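Local coordinates for protein DR2417 (PDB 4XWW) that probably degrades and matures RNA as a metal-dependent 5'-3' exonuclease, possibly with endonuclease activity, and acts as a homodimer, at residues Q142-C150 and G160-L171; K200-T211 and T394-G404. All coordinates share one frame; numbering follows the deposited sequence.

Contact 1: residues Q142-C150 and G160-L171; sequences QSFVAEFFC and GYILKTPVGDVL
F149 holds CG between its backbone N and carbonyl carbon (chi1 59°), and this folds its ring over the backbone of G160. E147, on the same face of the sheet, has CG anti to the backbone N (chi1 -175°) and an extended chain that carries the carboxylate to K164. G160 CA lies 4.0 Å from the centroid of the F149 ring, a CH-pi contact over the face. The ring lies flat on the glycine backbone, with G160 C 3.5 Å above its plane. Beyond it, F149 CE1 touches I162 CG1 at 3.8 Å, and L171 CD2 meets the edge of the ring.

E147 and K164 form a salt bridge, OE1 to NZ 2.8 Å. The amine meets OE1 on its anti side, 25° out of the carboxylate plane. Each end has a second charged partner: R194 for E147 OE1 and E137 for K164 NZ. These alternating charges probably hold both ions in place.

The opposite face is mainly apolar. F144 CD1 lies against L163 CD2 at 3.8 Å, and A146 CB packs on L163 CD1 at 4.0 Å. Y161 also points to this face, and its OH bonds to H172.

The backbones are antiparallel, with V145-K164, E147-I162 and F149-G160 as hydrogen-bonded pairs. At the far end, T165 to G168 make a type I turn into the next strand. T165 OG1 accepts from V167 N, an ST turn, and donates to G168 O.

Strands 144-150 and 159-165 form a beta hairpin. Strand 137-140 flanks it on one edge and strand 168-172 on the other. F144 packs on L19 of strand 19-23, and Y161 and L163 on F37 of strand 34-39, both strands of the eight-stranded sheet.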
loop_
_atom_site.group_PDB
_atom_site.type_symbol
_atom_site.label_atom_id
_atom_site.label_comp_id
_atom_site.label_asym_id
_atom_site.label_seq_id
_atom_site.Cartn_x
_atom_site.Cartn_y
_atom_site.Cartn_z
ATOM N N GLN A 142 -8.799 3.900 46.292
ATOM C CA GLN A 142 -9.422 5.055 46.928
ATOM C C GLN A 142 -9.769 6.191 45.980
ATOM O O GLN A 142 -10.678 6.973 46.269
ATOM C CB GLN A 142 -8.500 5.615 48.015
ATOM C CG GLN A 142 -7.916 4.570 48.931
ATOM C CD GLN A 142 -8.988 3.798 49.664
ATOM O OE1 GLN A 142 -9.762 4.370 50.436
ATOM N NE2 GLN A 142 -9.052 2.493 49.419
ATOM N N SER A 143 -9.046 6.284 44.860
ATOM C CA SER A 143 -9.005 7.512 44.072
ATOM C C SER A 143 -9.833 7.484 42.790
ATOM O O SER A 143 -10.094 8.531 42.203
ATOM C CB SER A 143 -7.548 7.849 43.705
ATOM O OG SER A 143 -6.764 8.123 44.854
ATOM N N PHE A 144 -10.237 6.292 42.362
ATOM C CA PHE A 144 -10.858 6.122 41.055
ATOM C C PHE A 144 -12.230 5.460 41.103
ATOM O O PHE A 144 -12.409 4.421 41.749
ATOM C CB PHE A 144 -9.963 5.275 40.148
ATOM C CG PHE A 144 -8.663 5.920 39.788
ATOM C CD1 PHE A 144 -8.615 6.920 38.832
ATOM C CD2 PHE A 144 -7.481 5.490 40.362
ATOM C CE1 PHE A 144 -7.410 7.499 38.477
ATOM C CE2 PHE A 144 -6.271 6.065 40.009
ATOM C CZ PHE A 144 -6.237 7.068 39.064
ATOM N N VAL A 145 -13.183 6.055 40.391
ATOM C CA VAL A 145 -14.441 5.391 40.071
ATOM C C VAL A 145 -14.715 5.515 38.575
ATOM O O VAL A 145 -14.604 6.614 38.008
ATOM C CB VAL A 145 -15.616 5.975 40.864
ATOM C CG1 VAL A 145 -16.924 5.344 40.417
ATOM C CG2 VAL A 145 -15.393 5.787 42.366
ATOM N N ALA A 146 -15.041 4.393 37.928
ATOM C CA ALA A 146 -15.309 4.399 36.489
ATOM C C ALA A 146 -16.766 4.059 36.207
ATOM O O ALA A 146 -17.285 3.083 36.744
ATOM C CB ALA A 146 -14.388 3.413 35.770
ATOM N N GLU A 147 -17.405 4.867 35.362
ATOM C CA GLU A 147 -18.790 4.666 34.964
ATOM C C GLU A 147 -18.879 4.374 33.469
ATOM O O GLU A 147 -18.441 5.183 32.650
ATOM C CB GLU A 147 -19.635 5.902 35.302
ATOM C CG GLU A 147 -21.129 5.686 35.012
ATOM C CD GLU A 147 -21.986 6.925 35.253
ATOM O OE1 GLU A 147 -21.499 7.884 35.877
ATOM O OE2 GLU A 147 -23.144 6.943 34.790
ATOM N N PHE A 148 -19.478 3.240 33.116
ATOM C CA PHE A 148 -19.541 2.806 31.728
ATOM C C PHE A 148 -20.763 3.393 31.039
ATOM O O PHE A 148 -21.817 3.502 31.653
ATOM C CB PHE A 148 -19.576 1.273 31.658
ATOM C CG PHE A 148 -18.293 0.612 32.089
ATOM C CD1 PHE A 148 -17.983 0.474 33.431
ATOM C CD2 PHE A 148 -17.408 0.107 31.149
ATOM C CE1 PHE A 148 -16.801 -0.128 33.830
ATOM C CE2 PHE A 148 -16.228 -0.505 31.546
ATOM C CZ PHE A 148 -15.929 -0.623 32.890
ATOM N N PHE A 149 -20.639 3.764 29.766
ATOM C CA PHE A 149 -21.833 4.114 29.002
ATOM C C PHE A 149 -21.701 3.630 27.550
ATOM O O PHE A 149 -20.600 3.407 27.038
ATOM C CB PHE A 149 -22.110 5.621 29.063
ATOM C CG PHE A 149 -20.995 6.463 28.526
ATOM C CD1 PHE A 149 -19.968 6.888 29.356
ATOM C CD2 PHE A 149 -20.968 6.833 27.184
ATOM C CE1 PHE A 149 -18.935 7.666 28.869
ATOM C CE2 PHE A 149 -19.922 7.613 26.672
ATOM C CZ PHE A 149 -18.897 8.026 27.515
ATOM N N CYS A 150 -22.841 3.463 26.893
ATOM C CA CYS A 150 -22.868 2.880 25.560
ATOM C C CYS A 150 -22.437 3.862 24.483
ATOM O O CYS A 150 -22.911 4.985 24.437
ATOM C CB CYS A 150 -24.275 2.368 25.259
ATOM S SG CYS A 150 -24.408 1.592 23.636
ATOM N N GLY A 160 -17.845 3.700 26.190
ATOM C CA GLY A 160 -17.021 4.776 26.693
ATOM C C GLY A 160 -17.104 4.731 28.214
ATOM O O GLY A 160 -17.855 3.915 28.806
ATOM N N TYR A 161 -16.326 5.571 28.879
ATOM C CA TYR A 161 -16.428 5.623 30.337
ATOM C C TYR A 161 -16.102 7.012 30.866
ATOM O O TYR A 161 -15.401 7.801 30.232
ATOM C CB TYR A 161 -15.509 4.576 31.011
ATOM C CG TYR A 161 -14.054 4.790 30.690
ATOM C CD1 TYR A 161 -13.493 4.222 29.557
ATOM C CD2 TYR A 161 -13.246 5.585 31.497
ATOM C CE1 TYR A 161 -12.161 4.443 29.230
ATOM C CE2 TYR A 161 -11.922 5.809 31.180
ATOM C CZ TYR A 161 -11.384 5.227 30.054
ATOM O OH TYR A 161 -10.073 5.459 29.738
ATOM N N ILE A 162 -16.636 7.296 32.041
ATOM C CA ILE A 162 -16.236 8.464 32.801
ATOM C C ILE A 162 -15.406 8.006 33.987
ATOM O O ILE A 162 -15.866 7.209 34.812
ATOM C CB ILE A 162 -17.449 9.271 33.274
ATOM C CG1 ILE A 162 -18.257 9.687 32.038
ATOM C CG2 ILE A 162 -16.990 10.467 34.116
ATOM C CD1 ILE A 162 -19.577 10.352 32.285
ATOM N N LEU A 163 -14.166 8.480 34.028
ATOM C CA LEU A 163 -13.267 8.193 35.125
ATOM C C LEU A 163 -13.267 9.356 36.089
ATOM O O LEU A 163 -12.801 10.447 35.762
ATOM C CB LEU A 163 -11.854 7.923 34.607
ATOM C CG LEU A 163 -10.884 7.378 35.650
ATOM C CD1 LEU A 163 -11.309 5.976 36.082
ATOM C CD2 LEU A 163 -9.449 7.386 35.135
ATOM N N LYS A 164 -13.807 9.113 37.275
ATOM C CA LYS A 164 -13.961 10.152 38.285
ATOM C C LYS A 164 -12.767 10.078 39.207
ATOM O O LYS A 164 -12.481 9.031 39.766
ATOM C CB LYS A 164 -15.286 9.974 39.020
ATOM C CG LYS A 164 -16.480 9.883 38.047
ATOM C CD LYS A 164 -17.754 9.334 38.684
ATOM C CE LYS A 164 -18.805 9.080 37.601
ATOM N NZ LYS A 164 -20.131 8.656 38.158
ATOM N N THR A 165 -12.033 11.181 39.305
ATOM C CA THR A 165 -10.758 11.205 40.014
ATOM C C THR A 165 -10.766 12.365 41.007
ATOM O O THR A 165 -11.656 13.202 40.951
ATOM C CB THR A 165 -9.573 11.366 39.045
ATOM O OG1 THR A 165 -9.395 12.749 38.733
ATOM C CG2 THR A 165 -9.801 10.572 37.752
ATOM N N PRO A 166 -9.772 12.423 41.915
ATOM C CA PRO A 166 -9.730 13.563 42.844
ATOM C C PRO A 166 -9.574 14.948 42.191
ATOM O O PRO A 166 -9.852 15.957 42.844
ATOM C CB PRO A 166 -8.499 13.261 43.709
ATOM C CG PRO A 166 -8.365 11.783 43.651
ATOM C CD PRO A 166 -8.795 11.379 42.284
ATOM N N VAL A 167 -9.126 15.016 40.942
ATOM C CA VAL A 167 -8.935 16.327 40.328
ATOM C C VAL A 167 -10.138 16.699 39.454
ATOM O O VAL A 167 -10.247 17.835 38.982
ATOM C CB VAL A 167 -7.644 16.392 39.471
ATOM C CG1 VAL A 167 -6.421 15.991 40.289
ATOM C CG2 VAL A 167 -7.787 15.509 38.237
ATOM N N GLY A 168 -11.024 15.733 39.222
ATOM C CA GLY A 168 -12.165 15.942 38.357
ATOM C C GLY A 168 -12.425 14.757 37.444
ATOM O O GLY A 168 -11.856 13.685 37.640
ATOM N N ASP A 169 -13.279 14.949 36.438
ATOM C CA ASP A 169 -13.710 13.837 35.591
ATOM C C ASP A 169 -13.036 13.792 34.231
ATOM O O ASP A 169 -12.930 14.807 33.558
ATOM C CB ASP A 169 -15.221 13.885 35.349
ATOM C CG ASP A 169 -16.034 13.668 36.602
ATOM O OD1 ASP A 169 -15.473 13.274 37.643
ATOM O OD2 ASP A 169 -17.256 13.894 36.521
ATOM N N VAL A 170 -12.629 12.592 33.824
ATOM C CA VAL A 170 -12.162 12.328 32.468
ATOM C C VAL A 170 -13.267 11.583 31.721
ATOM O O VAL A 170 -13.753 10.557 32.199
ATOM C CB VAL A 170 -10.868 11.477 32.461
ATOM C CG1 VAL A 170 -10.404 11.156 30.999
ATOM C CG2 VAL A 170 -9.748 12.154 33.286
ATOM N N LEU A 171 -13.699 12.106 30.582
ATOM C CA LEU A 171 -14.573 11.335 29.708
ATOM C C LEU A 171 -13.778 10.766 28.552
ATOM O O LEU A 171 -13.140 11.502 27.810
ATOM C CB LEU A 171 -15.727 12.184 29.170
ATOM C CG LEU A 171 -16.834 11.348 28.501
ATOM C CD1 LEU A 171 -18.197 11.955 28.833
ATOM C CD2 LEU A 171 -16.648 11.251 26.993
#

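Contact 2: residues K200-T211 and T394-G404; sequences KDGVLLLISDST and TRPKFFLPWHG. With ZN (zinc ion), chain F; nucleotides of chain C.
H403 binds the zinc ion through NE2 at 2.2 Å, and water 2 is a further ligand. D88 and H89 complete the site. On the other side of the imidazole, ND1 makes a weak, bent hydrogen bond to T211 OG1 (2.8 Å, 127°). O2' of U2 of the RNA lies at the ring edge, in plane.

D209 positions T211. Its OD1 takes the T211 hydroxyl on the syn lone pair at 2.7 Å, and T211 N from above the carboxylate plane, forming an Asx turn. D209 OD2 bonds to H381 ND1 and F176 N. W402 O accepts both N and OG of S210, at 2.8 Å and 2.9 Å, fixing the start of this loop; S210 OG also bonds to H412.

Further out, strands 205-209 and 398-402 run parallel, and backbone bonds such as L400 N to L206 O (2.8 Å) join them. I207 CG2 packs on W402 CB at 3.5 Å. L206 lies alongside F399, whose edge meets S208 CB.

D209 and H381 are the predicted proton donor and acceptor. The site belongs to the two-zinc centre of a metallo-beta-lactamase-fold RNase J; H84, H86 and H153 bind the other zinc.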
loop_
_atom_site.group_PDB
_atom_site.type_symbol
_atom_site.label_atom_id
_atom_site.label_comp_id
_atom_site.label_asym_id
_atom_site.label_seq_id
_atom_site.Cartn_x
_atom_site.Cartn_y
_atom_site.Cartn_z
ATOM N N LYS A 200 -22.567 18.937 31.559
ATOM C CA LYS A 200 -23.158 19.848 32.551
ATOM C C LYS A 200 -22.512 19.690 33.931
ATOM O O LYS A 200 -22.276 20.672 34.634
ATOM C CB LYS A 200 -24.677 19.632 32.656
ATOM C CG LYS A 200 -25.398 19.791 31.320
ATOM C CD LYS A 200 -26.908 19.649 31.449
ATOM C CE LYS A 200 -27.567 19.863 30.085
ATOM N NZ LYS A 200 -29.020 19.538 30.037
ATOM N N ASP A 201 -22.224 18.450 34.305
ATOM C CA ASP A 201 -21.537 18.168 35.560
ATOM C C ASP A 201 -20.149 18.785 35.569
ATOM O O ASP A 201 -19.665 19.241 36.615
ATOM C CB ASP A 201 -21.417 16.659 35.789
ATOM C CG ASP A 201 -22.732 16.015 36.180
ATOM O OD1 ASP A 201 -23.630 16.741 36.651
ATOM O OD2 ASP A 201 -22.863 14.785 36.016
ATOM N N GLY A 202 -19.530 18.782 34.386
ATOM C CA GLY A 202 -18.182 19.272 34.171
ATOM C C GLY A 202 -17.276 18.140 33.704
ATOM O O GLY A 202 -17.103 17.157 34.416
ATOM N N VAL A 203 -16.736 18.250 32.493
ATOM C CA VAL A 203 -15.704 17.329 32.024
ATOM C C VAL A 203 -14.354 18.064 32.066
ATOM O O VAL A 203 -14.164 19.055 31.358
ATOM C CB VAL A 203 -15.996 16.820 30.589
ATOM C CG1 VAL A 203 -14.817 15.987 30.031
ATOM C CG2 VAL A 203 -17.303 16.017 30.554
ATOM N N LEU A 204 -13.435 17.618 32.922
ATOM C CA LEU A 204 -12.094 18.216 32.958
ATOM C C LEU A 204 -11.269 17.870 31.716
ATOM O O LEU A 204 -10.614 18.736 31.108
ATOM C CB LEU A 204 -11.348 17.760 34.215
ATOM C CG LEU A 204 -9.925 18.309 34.379
ATOM C CD1 LEU A 204 -9.950 19.827 34.512
ATOM C CD2 LEU A 204 -9.281 17.700 35.603
ATOM N N LEU A 205 -11.286 16.597 31.351
ATOM C CA LEU A 205 -10.512 16.125 30.211
ATOM C C LEU A 205 -11.363 15.237 29.323
ATOM O O LEU A 205 -11.993 14.294 29.797
ATOM C CB LEU A 205 -9.274 15.355 30.674
ATOM C CG LEU A 205 -8.486 14.643 29.573
ATOM C CD1 LEU A 205 -7.858 15.665 28.643
ATOM C CD2 LEU A 205 -7.430 13.769 30.217
ATOM N N LEU A 206 -11.371 15.550 28.031
ATOM C CA LEU A 206 -11.966 14.657 27.042
ATOM C C LEU A 206 -10.875 13.902 26.263
ATOM O O LEU A 206 -9.890 14.502 25.796
ATOM C CB LEU A 206 -12.844 15.442 26.069
ATOM C CG LEU A 206 -13.326 14.650 24.840
ATOM C CD1 LEU A 206 -14.377 13.598 25.260
ATOM C CD2 LEU A 206 -13.903 15.594 23.789
ATOM N N ILE A 207 -11.042 12.587 26.159
ATOM C CA ILE A 207 -10.208 11.759 25.284
ATOM C C ILE A 207 -11.112 11.191 24.193
ATOM O O ILE A 207 -12.076 10.469 24.485
ATOM C CB ILE A 207 -9.509 10.624 26.093
ATOM C CG1 ILE A 207 -8.719 11.193 27.282
ATOM C CG2 ILE A 207 -8.593 9.778 25.188
ATOM C CD1 ILE A 207 -8.134 10.100 28.157
ATOM N N SER A 208 -10.801 11.472 22.917
ATOM C CA SER A 208 -11.745 11.120 21.858
ATOM C C SER A 208 -11.070 10.522 20.633
ATOM O O SER A 208 -9.921 10.832 20.294
ATOM C CB SER A 208 -12.577 12.349 21.473
ATOM O OG SER A 208 -13.613 12.031 20.556
ATOM N N ASP A 209 -11.836 9.658 19.984
ATOM C CA ASP A 209 -11.410 8.845 18.853
ATOM C C ASP A 209 -11.162 9.691 17.604
ATOM O O ASP A 209 -12.091 10.276 17.066
ATOM C CB ASP A 209 -12.509 7.798 18.618
ATOM C CG ASP A 209 -12.239 6.869 17.440
ATOM O OD1 ASP A 209 -11.163 6.933 16.794
ATOM O OD2 ASP A 209 -13.132 6.026 17.197
ATOM N N SER A 210 -9.915 9.750 17.136
ATOM C CA SER A 210 -9.578 10.642 16.023
ATOM C C SER A 210 -9.515 9.957 14.665
ATOM O O SER A 210 -9.151 10.595 13.681
ATOM C CB SER A 210 -8.223 11.323 16.265
ATOM O OG SER A 210 -8.160 11.895 17.566
ATOM N N THR A 211 -9.855 8.675 14.617
ATOM C CA THR A 211 -9.655 7.866 13.410
ATOM C C THR A 211 -10.094 8.558 12.121
ATOM O O THR A 211 -9.337 8.621 11.128
ATOM C CB THR A 211 -10.424 6.537 13.526
ATOM O OG1 THR A 211 -9.970 5.838 14.686
ATOM C CG2 THR A 211 -10.167 5.677 12.302
ATOM N N THR A 394 -19.762 17.789 25.599
ATOM C CA THR A 394 -18.918 17.645 26.789
ATOM C C THR A 394 -18.288 18.955 27.248
ATOM O O THR A 394 -17.984 19.108 28.446
ATOM C CB THR A 394 -17.810 16.612 26.582
ATOM O OG1 THR A 394 -17.096 16.912 25.382
ATOM C CG2 THR A 394 -18.403 15.217 26.491
ATOM N N ARG A 395 -18.092 19.893 26.324
ATOM C CA ARG A 395 -17.527 21.201 26.684
ATOM C C ARG A 395 -16.293 21.073 27.584
ATOM O O ARG A 395 -16.247 21.663 28.665
ATOM C CB ARG A 395 -18.584 22.067 27.388
ATOM C CG ARG A 395 -19.554 22.748 26.436
ATOM C CD ARG A 395 -21.004 22.614 26.903
ATOM N NE ARG A 395 -21.218 23.101 28.262
ATOM C CZ ARG A 395 -22.190 22.665 29.060
ATOM N NH1 ARG A 395 -23.022 21.727 28.630
ATOM N NH2 ARG A 395 -22.328 23.157 30.288
ATOM N N PRO A 396 -15.294 20.285 27.158
ATOM C CA PRO A 396 -14.209 19.926 28.075
ATOM C C PRO A 396 -13.224 21.069 28.291
ATOM O O PRO A 396 -12.992 21.889 27.397
ATOM C CB PRO A 396 -13.528 18.761 27.356
ATOM C CG PRO A 396 -13.663 19.138 25.924
ATOM C CD PRO A 396 -15.042 19.760 25.801
ATOM N N LYS A 397 -12.626 21.117 29.468
ATOM C CA LYS A 397 -11.594 22.110 29.710
ATOM C C LYS A 397 -10.340 21.734 28.935
ATOM O O LYS A 397 -9.711 22.589 28.317
ATOM C CB LYS A 397 -11.288 22.241 31.198
ATOM C CG LYS A 397 -10.281 23.347 31.524
ATOM C CD LYS A 397 -10.287 23.673 33.035
ATOM C CE LYS A 397 -9.405 24.896 33.339
ATOM N NZ LYS A 397 -9.232 25.157 34.796
ATOM N N PHE A 398 -9.991 20.450 28.949
ATOM C CA PHE A 398 -8.764 19.998 28.299
ATOM C C PHE A 398 -9.065 18.859 27.329
ATOM O O PHE A 398 -10.058 18.155 27.496
ATOM C CB PHE A 398 -7.755 19.580 29.360
ATOM C CG PHE A 398 -7.350 20.715 30.277
ATOM C CD1 PHE A 398 -6.828 21.878 29.743
ATOM C CD2 PHE A 398 -7.496 20.618 31.657
ATOM C CE1 PHE A 398 -6.449 22.930 30.572
ATOM C CE2 PHE A 398 -7.127 21.668 32.499
ATOM C CZ PHE A 398 -6.598 22.829 31.950
ATOM N N PHE A 399 -8.238 18.682 26.303
ATOM C CA PHE A 399 -8.580 17.738 25.254
ATOM C C PHE A 399 -7.353 16.956 24.776
ATOM O O PHE A 399 -6.311 17.547 24.457
ATOM C CB PHE A 399 -9.259 18.509 24.111
ATOM C CG PHE A 399 -9.628 17.674 22.911
ATOM C CD1 PHE A 399 -10.154 16.400 23.050
ATOM C CD2 PHE A 399 -9.487 18.206 21.641
ATOM C CE1 PHE A 399 -10.500 15.654 21.919
ATOM C CE2 PHE A 399 -9.834 17.481 20.516
ATOM C CZ PHE A 399 -10.334 16.199 20.650
ATOM N N LEU A 400 -7.493 15.625 24.747
ATOM C CA LEU A 400 -6.478 14.712 24.227
ATOM C C LEU A 400 -7.024 13.909 23.060
ATOM O O LEU A 400 -7.619 12.851 23.257
ATOM C CB LEU A 400 -5.998 13.725 25.297
ATOM C CG LEU A 400 -4.932 14.106 26.314
ATOM C CD1 LEU A 400 -4.658 12.900 27.213
ATOM C CD2 LEU A 400 -3.657 14.533 25.609
ATOM N N PRO A 401 -6.815 14.397 21.833
ATOM C CA PRO A 401 -7.225 13.587 20.680
ATOM C C PRO A 401 -6.385 12.312 20.621
ATOM O O PRO A 401 -5.155 12.359 20.766
ATOM C CB PRO A 401 -6.970 14.515 19.488
ATOM C CG PRO A 401 -6.014 15.568 20.017
ATOM C CD PRO A 401 -6.377 15.746 21.451
ATOM N N TRP A 402 -7.051 11.187 20.383
ATOM C CA TRP A 402 -6.497 9.868 20.653
ATOM C C TRP A 402 -6.860 8.906 19.506
ATOM O O TRP A 402 -7.639 9.284 18.631
ATOM C CB TRP A 402 -7.018 9.407 22.045
ATOM C CG TRP A 402 -7.028 7.937 22.285
ATOM C CD1 TRP A 402 -5.992 7.173 22.753
ATOM C CD2 TRP A 402 -8.131 7.051 22.099
ATOM N NE1 TRP A 402 -6.375 5.861 22.831
ATOM C CE2 TRP A 402 -7.687 5.758 22.434
ATOM C CE3 TRP A 402 -9.458 7.225 21.680
ATOM C CZ2 TRP A 402 -8.519 4.634 22.371
ATOM C CZ3 TRP A 402 -10.289 6.096 21.589
ATOM C CH2 TRP A 402 -9.805 4.822 21.934
ATOM N N HIS A 403 -6.294 7.696 19.488
ATOM C CA HIS A 403 -6.636 6.682 18.476
ATOM C C HIS A 403 -6.478 7.254 17.055
ATOM O O HIS A 403 -7.409 7.251 16.234
ATOM C CB HIS A 403 -8.078 6.152 18.702
ATOM C CG HIS A 403 -8.353 4.806 18.091
ATOM N ND1 HIS A 403 -8.571 4.646 16.736
ATOM C CD2 HIS A 403 -8.517 3.579 18.640
ATOM C CE1 HIS A 403 -8.828 3.377 16.477
ATOM N NE2 HIS A 403 -8.791 2.702 17.609
ATOM N N GLY A 404 -5.284 7.769 16.783
ATOM C CA GLY A 404 -4.993 8.329 15.481
ATOM C C GLY A 404 -3.515 8.579 15.344
ATOM O O GLY A 404 -2.820 8.757 16.335
HETATM ZN ZN ZN F . -9.527 0.709 18.054
ATOM P P U C 2 -13.474 1.357 9.324
ATOM O OP1 U C 2 -14.257 0.468 10.211
ATOM O OP2 U C 2 -13.635 2.825 9.428
ATOM O "O5'" U C 2 -11.918 1.065 9.501
ATOM C "C5'" U C 2 -11.401 -0.275 9.509
ATOM C "C4'" U C 2 -10.255 -0.390 10.487
ATOM O "O4'" U C 2 -9.075 0.274 9.951
ATOM C "C3'" U C 2 -10.493 0.223 11.865
ATOM O "O3'" U C 2 -9.937 -0.636 12.848
ATOM C "C2'" U C 2 -9.671 1.507 11.819
ATOM O "O2'" U C 2 -9.253 1.941 13.096
ATOM C "C1'" U C 2 -8.490 1.059 10.965
ATOM N N1 U C 2 -7.744 2.158 10.339
ATOM C C2 U C 2 -6.365 2.074 10.333
ATOM O O2 U C 2 -5.757 1.134 10.814
ATOM N N3 U C 2 -5.726 3.134 9.742
ATOM C C4 U C 2 -6.306 4.245 9.170
ATOM O O4 U C 2 -5.589 5.116 8.674
ATOM C C5 U C 2 -7.736 4.260 9.219
ATOM C C6 U C 2 -8.390 3.240 9.788
HETATM O O HOH W 1 -18.039 20.413 31.012
HETATM O O HOH W 2 -11.385 0.447 17.299
#

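How the contacts relate
Both contacts are largely buried and belong to one seven-stranded mixed sheet. Contact 1 reaches the surface at S143, K164 and P166; contact 2 is buried along its strands and exposed at K200. Strand 168-172 joins them: L171 is probably hydrogen-bonded through its backbone to L205 and I207. V167 and D169 also pack on L204. Contact 1 is an antiparallel hairpin of neighbouring strands, followed by a turn into strand 168-172. Contact 2 is parallel and pairs segments 183 residues apart, from the metallo-beta-lactamase and RNA specificity regions. Contact 1 has a charged pair on one face and apolar side chains on the other. Contact 2 has an apolar middle, and its C-terminal ends reach the zinc and the RNA.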